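NeuRonal IgCAM-5 (PDB 6ON6) is a neuronal cell-surface receptor of the immunoglobulin superfamily whose first Ig domain, the part present here, forms a homodimer and probably mediates cell adhesion in neural wiring. Local coordinates at residues A[83-86]-A[87-90]. Residues are numbered along the deposited sequence; the frame is centred on the assembly and turned at random.
Sequences VQES and DRGN. With NAG (2-acetamido-2-deoxy-beta-D-glucopyranose), chain C.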
loop_
_atom_site.group_PDB
_atom_site.type_symbol
_atom_site.label_atom_id
_atom_site.label_comp_id
_atom_site.label_asym_id
_atom_site.label_seq_id
_atom_site.Cartn_x
_atom_site.Cartn_y
_atom_site.Cartn_z
ATOM N N VAL A 83 -18.291 9.642 -3.872
ATOM C CA VAL A 83 -17.117 10.009 -4.653
ATOM C C VAL A 83 -16.966 11.526 -4.766
ATOM O O VAL A 83 -17.949 12.249 -4.956
ATOM C CB VAL A 83 -17.227 9.328 -6.033
ATOM C CG1 VAL A 83 -16.326 10.002 -7.009
ATOM C CG2 VAL A 83 -16.911 7.828 -5.893
ATOM N N GLN A 84 -15.720 11.997 -4.645
ATOM C CA GLN A 84 -15.371 13.407 -4.730
ATOM C C GLN A 84 -14.239 13.545 -5.741
ATOM O O GLN A 84 -13.628 12.565 -6.153
ATOM C CB GLN A 84 -14.916 13.895 -3.360
ATOM C CG GLN A 84 -16.005 13.786 -2.289
ATOM C CD GLN A 84 -17.169 14.688 -2.540
ATOM O OE1 GLN A 84 -16.973 15.883 -2.884
ATOM N NE2 GLN A 84 -18.381 14.203 -2.219
ATOM N N GLU A 85 -13.963 14.767 -6.162
ATOM C CA GLU A 85 -12.823 15.064 -7.019
ATOM C C GLU A 85 -11.531 14.429 -6.519
ATOM O O GLU A 85 -10.766 13.865 -7.309
ATOM C CB GLU A 85 -12.629 16.565 -7.098
ATOM C CG GLU A 85 -13.698 17.289 -7.868
ATOM C CD GLU A 85 -13.274 18.731 -8.155
ATOM O OE1 GLU A 85 -13.563 19.651 -7.338
ATOM O OE2 GLU A 85 -12.604 18.922 -9.197
ATOM N N SER A 86 -11.299 14.432 -5.214
ATOM C CA SER A 86 -10.069 13.876 -4.677
ATOM C C SER A 86 -9.989 12.363 -4.852
ATOM O O SER A 86 -8.894 11.808 -4.720
ATOM C CB SER A 86 -9.898 14.222 -3.202
ATOM O OG SER A 86 -11.075 13.904 -2.510
ATOM N N ASP A 87 -11.110 11.690 -5.153
ATOM C CA ASP A 87 -11.077 10.250 -5.420
ATOM C C ASP A 87 -10.678 9.903 -6.842
ATOM O O ASP A 87 -10.478 8.706 -7.120
ATOM C CB ASP A 87 -12.453 9.662 -5.118
ATOM C CG ASP A 87 -12.841 9.835 -3.662
ATOM O OD1 ASP A 87 -12.004 9.519 -2.800
ATOM O OD2 ASP A 87 -13.961 10.272 -3.393
ATOM N N ARG A 88 -10.575 10.869 -7.760
ATOM C CA ARG A 88 -10.094 10.574 -9.112
ATOM C C ARG A 88 -8.752 9.865 -9.047
ATOM O O ARG A 88 -7.881 10.246 -8.257
ATOM C CB ARG A 88 -9.807 11.865 -9.869
ATOM C CG ARG A 88 -10.983 12.630 -10.348
ATOM C CD ARG A 88 -10.516 13.881 -11.095
ATOM N NE ARG A 88 -11.698 14.594 -11.559
ATOM C CZ ARG A 88 -12.066 15.806 -11.174
ATOM N NH1 ARG A 88 -11.310 16.515 -10.344
ATOM N NH2 ARG A 88 -13.188 16.321 -11.660
ATOM N N GLY A 89 -8.559 8.874 -9.933
ATOM C CA GLY A 89 -7.242 8.298 -10.094
ATOM C C GLY A 89 -7.302 6.805 -10.290
ATOM O O GLY A 89 -8.344 6.250 -10.619
ATOM N N ASN A 90 -6.169 6.174 -10.035
ATOM C CA ASN A 90 -5.990 4.772 -10.403
ATOM C C ASN A 90 -5.966 3.895 -9.168
ATOM O O ASN A 90 -5.230 4.167 -8.216
ATOM C CB ASN A 90 -4.695 4.578 -11.176
ATOM C CG ASN A 90 -4.837 4.947 -12.607
ATOM O OD1 ASN A 90 -5.735 4.461 -13.297
ATOM N ND2 ASN A 90 -3.962 5.815 -13.084
HETATM C C1 NAG C . -4.058 6.162 -14.483
HETATM C C2 NAG C . -3.836 7.660 -14.711
HETATM C C3 NAG C . -3.798 7.986 -16.206
HETATM C C4 NAG C . -2.842 7.064 -16.951
HETATM C C5 NAG C . -3.156 5.608 -16.629
HETATM C C6 NAG C . -2.171 4.637 -17.243
HETATM C C7 NAG C . -4.638 9.460 -13.250
HETATM C C8 NAG C . -3.193 9.817 -13.058
HETATM N N2 NAG C . -4.883 8.424 -14.055
HETATM O O3 NAG C . -3.376 9.337 -16.366
HETATM O O4 NAG C . -2.964 7.275 -18.352
HETATM O O5 NAG C . -3.090 5.415 -15.211
HETATM O O6 NAG C . -2.635 3.295 -17.164
HETATM O O7 NAG C . -5.543 10.083 -12.701
HETATM O O HOH W 1 -11.276 11.401 -0.954
#
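D87 folds its carboxylate back over the turn it closes: with CG beside its own backbone N (chi1 -62°), OD2 takes the Q84 N-H at 2.8 Å, on its anti side. In return D87 N donates to Q84 O at 2.8 Å, so D87 grips both the backbone N-H and the backbone C=O of Q84. OD2 also forms a salt bridge with K62, while OD1 accepts a hydrogen bond from a water (2.7 Å) also bonded to S86 OG. R88 N continues the 3-10 turn with a bond to E85 O at 3.0 Å. Its side chain, extended from CG to NE, runs alongside that of E85; NH1 meets E85 OE2 at 3.0 Å in a salt bridge, OE2 lying in the guanidinium plane, at its edge, with the carboxylate plane nearly perpendicular (89°). R88 NH2 reaches V109 O on strand 101-110. G89 opens strand 89-95, and N90 carries the N-linked sugar through ND2. This is the E-F turn of the immunoglobulin fold, with the D-x-G-x-Y-x-C motif of the tyrosine corner, D87 O receiving the Y91 hydroxyl. D87 is buried, and its carboxylate, bonded by a backbone N-H, a lysine and a water, is probably stabilised as the anion.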